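Local coordinates for putative sugar ABC transport system, substrate-binding protein (Bordetella parapertussis, PDB 5IX8), which probably binds a carbohydrate outside the cytoplasmic membrane and passes it to an ABC transporter, at residues D27-Y30 with K31-Y35; Y311-Q314 with G315-I318; A265-H269 with E270-M274; V109-D112 with K113-F116. All blocks are in the same frame, centred on the assembly; numbering follows the deposited sequence.

Interaction 1 (D27-Y30 with K31-Y35)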
ATOM      1  N   ASP A  27       0.876  -2.918  10.203  1.00 21.98           N
ATOM      2  CA  ASP A  27       2.183  -2.890   9.547  1.00 21.83           C
ATOM      3  C   ASP A  27       2.626  -1.454   9.318  1.00 20.24           C
ATOM      4  O   ASP A  27       2.067  -0.538   9.914  1.00 22.47           O
ATOM      5  CB  ASP A  27       2.193  -3.705   8.241  1.00 23.53           C
ATOM      6  CG  ASP A  27       1.204  -3.196   7.172  1.00 25.39           C
ATOM      7  OD1 ASP A  27       0.807  -2.011   7.172  1.00 25.31           O
ATOM      8  OD2 ASP A  27       0.856  -4.021   6.271  1.00 28.19           O
ATOM      9  N   ASN A  28       3.664  -1.226   8.527  1.00 18.45           N
ATOM     10  CA  ASN A  28       4.126   0.141   8.386  1.00 17.23           C
ATOM     11  C   ASN A  28       3.373   0.918   7.329  1.00 16.03           C
ATOM     12  O   ASN A  28       3.617   2.124   7.192  1.00 17.13           O
ATOM     13  CB  ASN A  28       5.620   0.188   8.039  1.00 18.32           C
ATOM     14  CG  ASN A  28       6.478  -0.064   9.237  1.00 19.55           C
ATOM     15  OD1 ASN A  28       6.026   0.135  10.379  1.00 20.33           O
ATOM     16  ND2 ASN A  28       7.716  -0.516   9.013  1.00 18.76           N
ATOM     17  N   PHE A  29       2.496   0.273   6.557  1.00 14.64           N
ATOM     18  CA  PHE A  29       1.959   0.977   5.396  1.00 12.42           C
ATOM     19  C   PHE A  29       0.839   1.923   5.798  1.00 11.93           C
ATOM     20  O   PHE A  29       0.972   3.142   5.658  1.00 12.12           O
ATOM     21  CB  PHE A  29       1.483  -0.021   4.334  1.00 14.24           C
ATOM     22  CG  PHE A  29       0.896   0.640   3.105  1.00 15.98           C
ATOM     23  CD1 PHE A  29       1.701   1.432   2.284  1.00 16.92           C
ATOM     24  CD2 PHE A  29      -0.461   0.528   2.806  1.00 17.75           C
ATOM     25  CE1 PHE A  29       1.184   2.074   1.151  1.00 17.01           C
ATOM     26  CE2 PHE A  29      -0.992   1.145   1.655  1.00 19.55           C
ATOM     27  CZ  PHE A  29      -0.161   1.919   0.826  1.00 18.68           C
ATOM     28  N   TYR A  30      -0.305   1.391   6.239  1.00 12.48           N
ATOM     29  CA  TYR A  30      -1.358   2.325   6.647  1.00 12.86           C
ATOM     30  C   TYR A  30      -0.937   3.137   7.856  1.00 13.12           C
ATOM     31  O   TYR A  30      -1.341   4.307   7.988  1.00 13.89           O
ATOM     32  CB  TYR A  30      -2.673   1.597   6.969  1.00 13.06           C
ATOM     33  CG  TYR A  30      -3.135   0.690   5.846  1.00 13.01           C
ATOM     34  CD1 TYR A  30      -3.621   1.214   4.642  1.00 14.14           C
ATOM     35  CD2 TYR A  30      -3.115  -0.693   5.988  1.00 13.45           C
ATOM     36  CE1 TYR A  30      -4.034   0.366   3.601  1.00 14.72           C
ATOM     37  CE2 TYR A  30      -3.524  -1.544   4.917  1.00 13.97           C
ATOM     38  CZ  TYR A  30      -3.988  -0.991   3.748  1.00 15.41           C
ATOM     39  OH  TYR A  30      -4.385  -1.766   2.692  1.00 15.65           O
ATOM     40  N   LYS A  31      -0.155   2.540   8.759  1.00 13.75           N
ATOM     41  CA  LYS A  31       0.315   3.311   9.907  1.00 12.74           C
ATOM     42  C   LYS A  31       1.227   4.449   9.452  1.00 12.67           C
ATOM     43  O   LYS A  31       1.174   5.554  10.001  1.00 13.38           O
ATOM     44  CB  LYS A  31       1.022   2.381  10.919  1.00 14.66           C
ATOM     45  CG  LYS A  31       1.301   3.058  12.244  1.00 15.93           C
ATOM     46  CD  LYS A  31       2.221   2.220  13.170  1.00 17.85           C
ATOM     47  CE  LYS A  31       1.639   0.886  13.418  1.00 23.70           C
ATOM     48  NZ  LYS A  31       2.489   0.011  14.284  1.00 26.45           N
ATOM     49  N   GLY A  32       2.059   4.202   8.431  1.00 12.84           N
ATOM     50  CA  GLY A  32       2.828   5.282   7.821  1.00 12.72           C
ATOM     51  C   GLY A  32       1.959   6.384   7.238  1.00 12.01           C
ATOM     52  O   GLY A  32       2.233   7.579   7.418  1.00 12.80           O
ATOM     53  N   ILE A  33       0.927   6.008   6.486  1.00 11.99           N
ATOM     54  CA  ILE A  33       0.024   7.022   5.958  1.00 12.07           C
ATOM     55  C   ILE A  33      -0.557   7.855   7.092  1.00 11.80           C
ATOM     56  O   ILE A  33      -0.555   9.097   7.042  1.00 11.43           O
ATOM     57  CB  ILE A  33      -1.085   6.376   5.116  1.00 13.67           C
ATOM     58  CG1 ILE A  33      -0.479   5.642   3.923  1.00 13.40           C
ATOM     59  CG2 ILE A  33      -2.095   7.445   4.724  1.00 14.19           C
ATOM     60  CD1 ILE A  33      -1.511   4.871   3.140  1.00 13.99           C
ATOM     61  N   ALA A  34      -1.029   7.184   8.149  1.00 12.82           N
ATOM     62  CA  ALA A  34      -1.620   7.895   9.285  1.00 12.78           C
ATOM     63  C   ALA A  34      -0.603   8.818   9.948  1.00 13.10           C
ATOM     64  O   ALA A  34      -0.920   9.974  10.235  1.00 13.64           O
ATOM     65  CB  ALA A  34      -2.187   6.912  10.311  1.00 12.57           C
ATOM     66  N   TYR A  35       0.635   8.335  10.153  1.00 11.75           N
ATOM     67  CA  TYR A  35       1.693   9.189  10.695  1.00 12.11           C
ATOM     68  C   TYR A  35       1.956  10.397   9.783  1.00 11.99           C
ATOM     69  O   TYR A  35       2.100  11.533  10.258  1.00 12.31           O
ATOM     70  CB  TYR A  35       2.989   8.390  10.893  1.00 12.94           C
ATOM     71  CG  TYR A  35       4.118   9.324  11.212  1.00 13.86           C
ATOM     72  CD1 TYR A  35       4.189   9.941  12.464  1.00 13.99           C
ATOM     73  CD2 TYR A  35       5.087   9.643  10.251  1.00 15.65           C
ATOM     74  CE1 TYR A  35       5.195  10.861  12.733  1.00 15.28           C
ATOM     75  CE2 TYR A  35       6.096  10.559  10.519  1.00 15.16           C
ATOM     76  CZ  TYR A  35       6.145  11.153  11.783  1.00 17.08           C
ATOM     77  OH  TYR A  35       7.144  12.048  12.117  1.00 20.65           O
TER
HETATM   78  O   HOH W   1      -0.458  -0.587   8.840  1.00 18.46           O
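Asp-27 meets Lys-31 through its backbone, with carbonyl O lying 3.3 Å from Lys-31 CB. It is also the N-cap of the helix: OD1 accepts the N-H of Phe-29 at 2.9 Å, the donor coming from well above the carboxylate plane. A water takes protons from both Asp-27 N and Lys-31 N, giving a further amide of the first turn a partner. Asn-28 O receives Gly-32 N at 2.9 Å in a bent bond, while its side-chain ND2 turns to Met-233 O. Phe-29 O accepts Ile-33 N at 3.0 Å, and the two side chains run side by side. With CG anti to the backbone N (chi1 179°), the phenyl ring brings one face under Ile-33 CD1, which sits 4.2 Å from the ring centroid in a CH-pi contact. Tyr-30 O closes the next turn with Ala-34 N at 2.9 Å; its ring has Phe-29 CD2 over one face, and its hydroxyl bonds to that of Tyr-57. The contact forms the first turns of helix 28-43, the crossover helix between parallel strands 17-22 and 47-53, and Phe-29 packs on Met-257 of helix 254-270.

Interaction 2 (Y311-Q314 with G315-I318)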
ATOM      1  N   TYR A 311       9.003   4.323   7.119  1.00 21.45           N
ATOM      2  CA  TYR A 311       8.819   3.933   8.513  1.00 20.29           C
ATOM      3  C   TYR A 311       8.233   5.095   9.287  1.00 19.78           C
ATOM      4  O   TYR A 311       8.840   6.190   9.289  1.00 20.61           O
ATOM      5  CB  TYR A 311      10.151   3.559   9.173  1.00 19.22           C
ATOM      6  CG  TYR A 311      10.893   2.329   8.673  1.00 18.86           C
ATOM      7  CD1 TYR A 311      10.290   1.395   7.847  1.00 19.52           C
ATOM      8  CD2 TYR A 311      12.209   2.114   9.044  1.00 18.97           C
ATOM      9  CE1 TYR A 311      10.997   0.273   7.417  1.00 19.67           C
ATOM     10  CE2 TYR A 311      12.920   1.032   8.607  1.00 18.49           C
ATOM     11  CZ  TYR A 311      12.323   0.110   7.792  1.00 19.06           C
ATOM     12  OH  TYR A 311      13.073  -0.976   7.371  1.00 20.33           O
ATOM     13  N   PRO A 312       7.130   4.918  10.004  1.00 20.05           N
ATOM     14  CA  PRO A 312       6.789   5.883  11.051  1.00 20.64           C
ATOM     15  C   PRO A 312       7.841   5.811  12.143  1.00 21.31           C
ATOM     16  O   PRO A 312       8.573   4.819  12.241  1.00 21.43           O
ATOM     17  CB  PRO A 312       5.416   5.411  11.563  1.00 21.28           C
ATOM     18  CG  PRO A 312       5.055   4.173  10.746  1.00 20.93           C
ATOM     19  CD  PRO A 312       6.302   3.701  10.077  1.00 20.25           C
ATOM     20  N   PRO A 313       7.958   6.830  12.971  1.00 22.15           N
ATOM     21  CA  PRO A 313       9.011   6.825  13.995  1.00 23.20           C
ATOM     22  C   PRO A 313       8.838   5.657  14.944  1.00 24.98           C
ATOM     23  O   PRO A 313       7.713   5.231  15.229  1.00 23.29           O
ATOM     24  CB  PRO A 313       8.813   8.159  14.719  1.00 23.36           C
ATOM     25  CG  PRO A 313       8.041   8.991  13.721  1.00 22.78           C
ATOM     26  CD  PRO A 313       7.150   8.047  13.015  1.00 22.84           C
ATOM     27  N   GLN A 314       9.976   5.123  15.419  1.00 27.57           N
ATOM     28  CA  GLN A 314       9.898   4.070  16.414  1.00 29.87           C
ATOM     29  C   GLN A 314       9.172   4.642  17.595  1.00 30.15           C
ATOM     30  O   GLN A 314       9.496   5.747  18.062  1.00 30.08           O
ATOM     31  CB  GLN A 314      11.259   3.560  16.882  1.00 31.78           C
ATOM     32  CG  GLN A 314      11.109   2.510  18.061  1.00 34.08           C
ATOM     33  CD  GLN A 314      10.632   1.102  17.585  1.00 35.18           C
ATOM     34  OE1 GLN A 314       9.759   0.444  18.209  1.00 35.44           O
ATOM     35  NE2 GLN A 314      11.223   0.638  16.493  1.00 35.58           N
ATOM     36  N   GLY A 315       8.167   3.923  18.047  1.00 28.78           N
ATOM     37  CA  GLY A 315       7.457   4.362  19.203  1.00 28.23           C
ATOM     38  C   GLY A 315       6.302   5.266  18.915  1.00 26.93           C
ATOM     39  O   GLY A 315       5.622   5.683  19.862  1.00 28.48           O
ATOM     40  N   TRP A 316       6.044   5.583  17.645  1.00 25.84           N
ATOM     41  CA  TRP A 316       4.856   6.360  17.311  1.00 25.55           C
ATOM     42  C   TRP A 316       3.619   5.470  17.310  1.00 27.42           C
ATOM     43  O   TRP A 316       3.639   4.365  16.768  1.00 30.22           O
ATOM     44  CB  TRP A 316       4.992   7.014  15.934  1.00 22.62           C
ATOM     45  CG  TRP A 316       3.825   7.959  15.655  1.00 20.80           C
ATOM     46  CD1 TRP A 316       3.724   9.248  16.043  1.00 19.95           C
ATOM     47  CD2 TRP A 316       2.617   7.664  14.929  1.00 20.24           C
ATOM     48  NE1 TRP A 316       2.532   9.785  15.621  1.00 18.93           N
ATOM     49  CE2 TRP A 316       1.837   8.838  14.928  1.00 19.49           C
ATOM     50  CE3 TRP A 316       2.149   6.549  14.245  1.00 20.89           C
ATOM     51  CZ2 TRP A 316       0.606   8.921  14.277  1.00 19.90           C
ATOM     52  CZ3 TRP A 316       0.917   6.618  13.638  1.00 20.84           C
ATOM     53  CH2 TRP A 316       0.166   7.795  13.636  1.00 20.91           C
ATOM     54  N   SER A 317       2.541   5.969  17.902  1.00 27.69           N
ATOM     55  CA  SER A 317       1.213   5.381  17.762  1.00 29.78           C
ATOM     56  C   SER A 317       0.195   6.510  17.834  1.00 32.49           C
ATOM     57  O   SER A 317       0.513   7.631  18.228  1.00 31.98           O
ATOM     58  CB  SER A 317       0.933   4.334  18.840  1.00 30.42           C
ATOM     59  OG  SER A 317       0.976   4.923  20.128  1.00 30.60           O
ATOM     60  N   ILE A 318      -1.039   6.227  17.450  1.00 35.01           N
ATOM     61  CA  ILE A 318      -2.007   7.314  17.475  1.00 37.89           C
ATOM     62  C   ILE A 318      -3.167   7.030  18.423  1.00 39.21           C
ATOM     63  O   ILE A 318      -3.701   5.927  18.437  1.00 40.61           O
ATOM     64  CB  ILE A 318      -2.509   7.634  16.043  1.00 38.70           C
ATOM     65  CG1 ILE A 318      -3.445   8.842  16.061  1.00 39.47           C
ATOM     66  CG2 ILE A 318      -3.186   6.424  15.389  1.00 38.35           C
ATOM     67  CD1 ILE A 318      -2.804  10.101  16.616  1.00 40.08           C
TER
HETATM   68  O   HOH W   2       5.673   3.208  14.582  1.00 26.26           O
HETATM   69  O   HOH W   3       7.593   1.693  16.681  1.00 44.52           O
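In Trp-316, chi1 of -173° places CG anti to the backbone N and sends the indole on alongside Pro-313, in the same direction as the proline, while the turn itself sets Trp-316 CB against the proline ring. The backbone prepares this meeting: Pro-313 to Trp-316 form a type II beta turn, in which Gly-315 takes a phi of 89°. A CB at that position would be jammed against Gln-314 O, which accounts for the glycine. The turn is closed by Trp-316 N, which donates to Pro-313 O at 3.0 Å with a fairly straight N-H...O angle of 162°, although the donor approaches from above the carbonyl plane. Pro-313 CD lies 3.8 Å from Trp-316 CB, and Pro-312 CB reaches the six-membered part of the indole at CE3, 4.4 Å away and obliquely. Pro-313 O is gripped a second time, by a water at 2.9 Å that also donates to Trp-316 O and so spans the mouth of the turn. At the corner of the turn, the Gln-314 chain bends at chi2 and brings OE1 back to a second water. That water accepts from Gly-315 N at 2.7 Å and donates only weakly to OE1. Beyond the turn, the indole meets the Tyr-35 ring edge-to-face on helix 28-43. The chemistry is thus that of a surface turn: one direct backbone bond and two bridging waters serve the polar groups, while two consecutive prolines restrict the backbone and give Trp-316 an apolar flank.

Interaction 3 (A265-H269 with E270-M274)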
ATOM      1  N   ALA A 265      -4.859  18.461   0.099  1.00 10.57           N
ATOM      2  CA  ALA A 265      -6.151  18.875   0.661  1.00 10.59           C
ATOM      3  C   ALA A 265      -6.192  20.384   0.922  1.00  9.65           C
ATOM      4  O   ALA A 265      -7.228  21.031   0.678  1.00 10.22           O
ATOM      5  CB  ALA A 265      -6.457  18.106   1.953  1.00 12.52           C
ATOM      6  N   ILE A 266      -5.093  20.966   1.434  1.00  9.04           N
ATOM      7  CA  ILE A 266      -5.106  22.412   1.697  1.00 10.10           C
ATOM      8  C   ILE A 266      -5.340  23.171   0.410  1.00 10.96           C
ATOM      9  O   ILE A 266      -6.130  24.133   0.362  1.00 11.87           O
ATOM     10  CB  ILE A 266      -3.792  22.871   2.351  1.00 10.52           C
ATOM     11  CG1 ILE A 266      -3.624  22.265   3.741  1.00 11.15           C
ATOM     12  CG2 ILE A 266      -3.750  24.395   2.462  1.00 12.50           C
ATOM     13  CD1 ILE A 266      -2.193  22.378   4.280  1.00 11.54           C
ATOM     14  N   ARG A 267      -4.658  22.751  -0.656  1.00  9.93           N
ATOM     15  CA  ARG A 267      -4.806  23.417  -1.942  1.00 10.11           C
ATOM     16  C   ARG A 267      -6.213  23.258  -2.475  1.00 11.08           C
ATOM     17  O   ARG A 267      -6.819  24.227  -2.954  1.00 12.19           O
ATOM     18  CB  ARG A 267      -3.762  22.862  -2.917  1.00 10.02           C
ATOM     19  CG  ARG A 267      -2.377  23.400  -2.548  1.00  9.33           C
ATOM     20  CD  ARG A 267      -1.315  22.621  -3.297  1.00 11.29           C
ATOM     21  NE  ARG A 267      -0.022  23.294  -3.165  1.00 12.00           N
ATOM     22  CZ  ARG A 267       0.793  23.135  -2.136  1.00 12.89           C
ATOM     23  NH1 ARG A 267       0.502  22.272  -1.148  1.00 13.13           N
ATOM     24  NH2 ARG A 267       1.913  23.820  -2.130  1.00 14.43           N
ATOM     25  N   GLU A 268      -6.755  22.039  -2.423  1.00 11.84           N
ATOM     26  CA  GLU A 268      -8.122  21.830  -2.911  1.00 13.39           C
ATOM     27  C   GLU A 268      -9.097  22.708  -2.140  1.00 12.94           C
ATOM     28  O   GLU A 268      -9.944  23.393  -2.728  1.00 13.42           O
ATOM     29  CB  GLU A 268      -8.501  20.357  -2.773  1.00 15.13           C
ATOM     30  CG  GLU A 268      -9.513  19.854  -3.813  1.00 17.96           C
ATOM     31  CD  GLU A 268     -10.959  20.204  -3.485  1.00 21.71           C
ATOM     32  OE1 GLU A 268     -11.291  20.418  -2.292  1.00 21.77           O
ATOM     33  OE2 GLU A 268     -11.781  20.250  -4.441  1.00 24.81           O
ATOM     34  N   HIS A 269      -8.924  22.760  -0.823  1.00 11.77           N
ATOM     35  CA  HIS A 269      -9.843  23.477   0.051  1.00 13.07           C
ATOM     36  C   HIS A 269      -9.824  24.974  -0.209  1.00 14.49           C
ATOM     37  O   HIS A 269     -10.873  25.636  -0.129  1.00 17.56           O
ATOM     38  CB  HIS A 269      -9.469  23.184   1.499  1.00 14.30           C
ATOM     39  CG  HIS A 269     -10.522  23.562   2.485  1.00 16.86           C
ATOM     40  ND1 HIS A 269     -10.250  24.318   3.600  1.00 19.30           N
ATOM     41  CD2 HIS A 269     -11.844  23.261   2.544  1.00 19.00           C
ATOM     42  CE1 HIS A 269     -11.356  24.466   4.313  1.00 19.54           C
ATOM     43  NE2 HIS A 269     -12.345  23.859   3.680  1.00 20.35           N
ATOM     44  N   GLU A 270      -8.649  25.536  -0.498  1.00 13.97           N
ATOM     45  CA  GLU A 270      -8.515  26.981  -0.658  1.00 13.26           C
ATOM     46  C   GLU A 270      -8.471  27.408  -2.115  1.00 14.65           C
ATOM     47  O   GLU A 270      -8.197  28.583  -2.397  1.00 15.45           O
ATOM     48  CB  GLU A 270      -7.268  27.465   0.097  1.00 14.02           C
ATOM     49  CG  GLU A 270      -7.374  27.111   1.599  1.00 14.72           C
ATOM     50  CD  GLU A 270      -6.348  27.785   2.498  1.00 16.47           C
ATOM     51  OE1 GLU A 270      -5.616  28.673   2.013  1.00 17.94           O
ATOM     52  OE2 GLU A 270      -6.317  27.431   3.715  1.00 17.08           O
ATOM     53  N   GLY A 271      -8.753  26.496  -3.044  1.00 14.99           N
ATOM     54  CA  GLY A 271      -8.830  26.876  -4.449  1.00 15.44           C
ATOM     55  C   GLY A 271      -7.492  27.231  -5.053  1.00 16.87           C
ATOM     56  O   GLY A 271      -7.422  28.076  -5.965  1.00 19.39           O
ATOM     57  N   LEU A 272      -6.442  26.614  -4.596  1.00 15.26           N
ATOM     58  CA  LEU A 272      -5.099  26.858  -5.108  1.00 15.39           C
ATOM     59  C   LEU A 272      -4.762  25.839  -6.186  1.00 16.62           C
ATOM     60  O   LEU A 272      -5.383  24.767  -6.250  1.00 17.14           O
ATOM     61  CB  LEU A 272      -4.090  26.765  -3.966  1.00 14.26           C
ATOM     62  CG  LEU A 272      -4.409  27.633  -2.731  1.00 14.01           C
ATOM     63  CD1 LEU A 272      -3.399  27.377  -1.610  1.00 13.87           C
ATOM     64  CD2 LEU A 272      -4.488  29.105  -3.090  1.00 16.02           C
ATOM     65  N   PRO A 273      -3.790  26.141  -7.050  1.00 15.98           N
ATOM     66  CA  PRO A 273      -3.371  25.167  -8.068  1.00 16.20           C
ATOM     67  C   PRO A 273      -2.957  23.843  -7.448  1.00 16.14           C
ATOM     68  O   PRO A 273      -2.168  23.806  -6.505  1.00 15.93           O
ATOM     69  CB  PRO A 273      -2.179  25.848  -8.749  1.00 16.85           C
ATOM     70  CG  PRO A 273      -2.359  27.311  -8.478  1.00 17.13           C
ATOM     71  CD  PRO A 273      -2.976  27.373  -7.092  1.00 16.02           C
HETATM   72  N   MSE A 274      -3.481  22.752  -7.995  1.00 16.42           N
HETATM   73  CA  MSE A 274      -3.153  21.433  -7.453  1.00 15.00           C
HETATM   74  C   MSE A 274      -1.784  20.993  -7.884  1.00 16.03           C
HETATM   75  O   MSE A 274      -1.342  21.334  -8.977  1.00 17.35           O
HETATM   76  CB  MSE A 274      -4.173  20.391  -7.911  1.00 15.49           C
HETATM   77  CG  MSE A 274      -5.547  20.718  -7.429  1.00 17.02           C
HETATM   78 SE   MSE A 274      -5.737  20.600  -5.527  0.62 18.26          SE
HETATM   79  CE  MSE A 274      -5.640  18.682  -5.290  1.00 17.87           C
TER
HETATM   80  O   HOH W   4      -0.024  25.064  -5.569  1.00 32.99           O
HETATM   81  O   HOH W   5      -7.799  25.306   4.516  1.00 18.32           O
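The backbone of Arg-267 to Leu-272 ends helix 254-270 in a Schellman motif. Gly-271 leaves helical geometry with a phi of 70°, a value that favours glycine; Leu-272 N then reaches back to Arg-267 O at 2.9 Å, and Gly-271 N makes a weak bond to Glu-268 O. One residue earlier, Glu-270 N still gives the helical bond to Ile-266 O at 3.0 Å. The chain beyond the glycine folds back along the last turn. Leu-272 crosses the Arg-267 side chain at about a right angle, its CB 4.0 Å from Arg-267 CG. The arginine, extended from CG to NE, passes Pro-273 O, which lies 3.5 Å from CD and near the guanidinium plane; a water joins NE to the same carbonyl. Met-274, a selenomethionine bent at both chi2 and chi3, curls its SE back to 3.6 Å from Glu-268 N, beside Glu-268 CB. A second water links His-269 ND1 with Glu-270 OE2, donating to the carboxylate at 2.7 Å. The charged ends then reach out from the helix: Arg-267 NH2 to Glu-8 O and Glu-270 OE2 to the amides of Arg-13 and Gln-14, all in the N-terminal segment. Glu-268 forms a salt bridge with Lys-101 and a hydrogen bond with Tyr-77, tying the helix end to the first residues of strands 101-105 and 77-80.

Interaction 4 (V109-D112 with K113-F116)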
ATOM      1  N   VAL A 109      -9.821   2.605  -4.641  1.00 11.15           N
ATOM      2  CA  VAL A 109     -11.189   2.281  -4.256  1.00 11.10           C
ATOM      3  C   VAL A 109     -12.094   2.455  -5.478  1.00 10.98           C
ATOM      4  O   VAL A 109     -11.871   3.324  -6.340  1.00 10.83           O
ATOM      5  CB  VAL A 109     -11.647   3.135  -3.040  1.00 12.36           C
ATOM      6  CG1 VAL A 109     -11.649   4.611  -3.360  1.00 12.79           C
ATOM      7  CG2 VAL A 109     -12.993   2.685  -2.500  1.00 13.32           C
ATOM      8  N   ASN A 110     -13.130   1.617  -5.555  1.00 11.25           N
ATOM      9  CA  ASN A 110     -14.010   1.574  -6.723  1.00 12.59           C
ATOM     10  C   ASN A 110     -15.139   2.596  -6.589  1.00 12.75           C
ATOM     11  O   ASN A 110     -16.313   2.260  -6.402  1.00 14.98           O
ATOM     12  CB  ASN A 110     -14.562   0.167  -6.876  1.00 14.23           C
ATOM     13  CG  ASN A 110     -15.147  -0.079  -8.229  1.00 15.21           C
ATOM     14  OD1 ASN A 110     -14.907   0.672  -9.184  1.00 17.12           O
ATOM     15  ND2 ASN A 110     -15.947  -1.128  -8.323  1.00 17.91           N
ATOM     16  N   SER A 111     -14.778   3.867  -6.704  1.00 12.16           N
ATOM     17  CA  SER A 111     -15.786   4.926  -6.689  1.00 11.76           C
ATOM     18  C   SER A 111     -15.279   6.096  -7.509  1.00 12.38           C
ATOM     19  O   SER A 111     -14.237   6.666  -7.178  1.00 12.32           O
ATOM     20  CB  SER A 111     -16.103   5.389  -5.265  1.00 13.20           C
ATOM     21  OG  SER A 111     -16.902   6.553  -5.284  1.00 16.16           O
ATOM     22  N   ASP A 112     -16.027   6.479  -8.552  1.00 12.22           N
ATOM     23  CA  ASP A 112     -15.612   7.644  -9.335  1.00 13.36           C
ATOM     24  C   ASP A 112     -16.057   8.962  -8.726  1.00 14.28           C
ATOM     25  O   ASP A 112     -15.908  10.009  -9.382  1.00 15.37           O
ATOM     26  CB  ASP A 112     -16.098   7.532 -10.786  1.00 14.65           C
ATOM     27  CG  ASP A 112     -17.617   7.492 -10.907  1.00 18.22           C
ATOM     28  OD1 ASP A 112     -18.337   7.821  -9.958  1.00 19.10           O
ATOM     29  OD2 ASP A 112     -18.098   7.144 -12.001  1.00 21.05           O
ATOM     30  N   LYS A 113     -16.594   8.927  -7.500  1.00 13.39           N
ATOM     31  CA  LYS A 113     -16.976  10.136  -6.771  1.00 12.67           C
ATOM     32  C   LYS A 113     -15.907  10.591  -5.769  1.00 12.23           C
ATOM     33  O   LYS A 113     -16.084  11.613  -5.111  1.00 12.67           O
ATOM     34  CB  LYS A 113     -18.323   9.914  -6.082  1.00 15.10           C
ATOM     35  CG  LYS A 113     -19.458   9.768  -7.108  1.00 18.77           C
ATOM     36  CD  LYS A 113     -20.766   9.394  -6.453  1.00 22.64           C
ATOM     37  CE  LYS A 113     -21.866   9.051  -7.488  1.00 25.98           C
ATOM     38  NZ  LYS A 113     -21.521   7.853  -8.360  1.00 28.18           N
ATOM     39  N   ILE A 114     -14.816   9.834  -5.634  1.00 10.82           N
ATOM     40  CA  ILE A 114     -13.630  10.277  -4.908  1.00 11.36           C
ATOM     41  C   ILE A 114     -13.122  11.572  -5.512  1.00 11.91           C
ATOM     42  O   ILE A 114     -13.110  11.741  -6.741  1.00 14.13           O
ATOM     43  CB  ILE A 114     -12.564   9.165  -4.982  1.00 10.95           C
ATOM     44  CG1 ILE A 114     -13.020   7.908  -4.229  1.00 12.20           C
ATOM     45  CG2 ILE A 114     -11.172   9.654  -4.527  1.00 11.29           C
ATOM     46  CD1 ILE A 114     -13.000   8.037  -2.674  1.00 13.80           C
ATOM     47  N   ALA A 115     -12.725  12.515  -4.646  1.00 10.83           N
ATOM     48  CA  ALA A 115     -12.232  13.807  -5.137  1.00 11.86           C
ATOM     49  C   ALA A 115     -10.861  13.663  -5.786  1.00 13.01           C
ATOM     50  O   ALA A 115     -10.656  14.096  -6.933  1.00 14.26           O
ATOM     51  CB  ALA A 115     -12.195  14.830  -3.998  1.00 12.77           C
ATOM     52  N   PHE A 116      -9.918  13.031  -5.073  1.00 12.04           N
ATOM     53  CA  PHE A 116      -8.615  12.686  -5.636  1.00 11.75           C
ATOM     54  C   PHE A 116      -7.989  11.643  -4.728  1.00 11.96           C
ATOM     55  O   PHE A 116      -8.487  11.357  -3.636  1.00 11.73           O
ATOM     56  CB  PHE A 116      -7.671  13.903  -5.789  1.00 12.60           C
ATOM     57  CG  PHE A 116      -7.284  14.544  -4.479  1.00 12.44           C
ATOM     58  CD1 PHE A 116      -8.081  15.536  -3.916  1.00 12.35           C
ATOM     59  CD2 PHE A 116      -6.161  14.117  -3.785  1.00 12.94           C
ATOM     60  CE1 PHE A 116      -7.727  16.119  -2.683  1.00 12.73           C
ATOM     61  CE2 PHE A 116      -5.788  14.717  -2.591  1.00 13.24           C
ATOM     62  CZ  PHE A 116      -6.578  15.699  -2.024  1.00 12.73           C
TER
HETATM   63  O   HOH W   6     -13.676  12.131  -9.220  1.00 31.29           O
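A type I beta turn from Ser-111 to Ile-114 shapes this loop between strands 101-105 and 116-119, and within it Ser-111 and Lys-113 make an ST turn. Ser-111 OG, anti to its own backbone nitrogen at a chi1 of 170°, points over the turn and accepts the N-H of Lys-113 at 3.3 Å, a long but reasonably straight bond. The same hydroxyl oxygen is hydrogen-bonded to Asp-89 OD1, a bond that probably helps to fix the rotation of the hydroxyl. Next to it, Asp-112 and Lys-113 run side by side in the same direction. The carboxylate oxygen OD1 of Asp-112 and NZ of Lys-113 stand 3.6 Å apart in a loose salt bridge, and NZ has a stronger partner in Asp-89 OD2. Asp-89 thus receives both the lysine and the serine, joining the turn to the start of helix 89-97.

The inner side of the loop is apolar. Val-109 holds CG1 in the crowded position between N and carbonyl carbon (chi1 62°), which brings this methyl to 3.7 Å from both CG1 and CD1 of Ile-114, the two side chains crossing obliquely. Ile-114 CG1 also lies 3.4 Å from Ser-111 O. Just before the turn, an inverse gamma turn is centred on Asn-110, with a weak bond from Ser-111 N to Val-109 O. The whole is a helix-free connection between neighbouring parallel strands, built from consecutive tight turns, in one of the two Rossmann-like lobes of a periplasmic binding protein.

How the interactions relate
Along the chain the order is interaction 1, interaction 4, interaction 3, interaction 2. Interactions 1 and 2 lie together, their centres about 9 Å apart: the C-terminal turn rests on the start of helix 28-43, Asn-28 touching Tyr-311 and Pro-312, and Tyr-35 touching Pro-313 and Trp-316. Interactions 3 and 4 have centres about 18 Å apart but meet through Phe-116, which packs on Ala-265, Glu-268 and Met-274. The two pairs are separate; interactions 2 and 4 are about 29 Å apart between centres. Helix 254-270 packs on the lobe built on the sheet containing strands 17-22, 101-105 and 116-119, whereas the C-terminal tail, resting on helix 28-43, also reaches Met-233 and Glu-238 beside the second sheet.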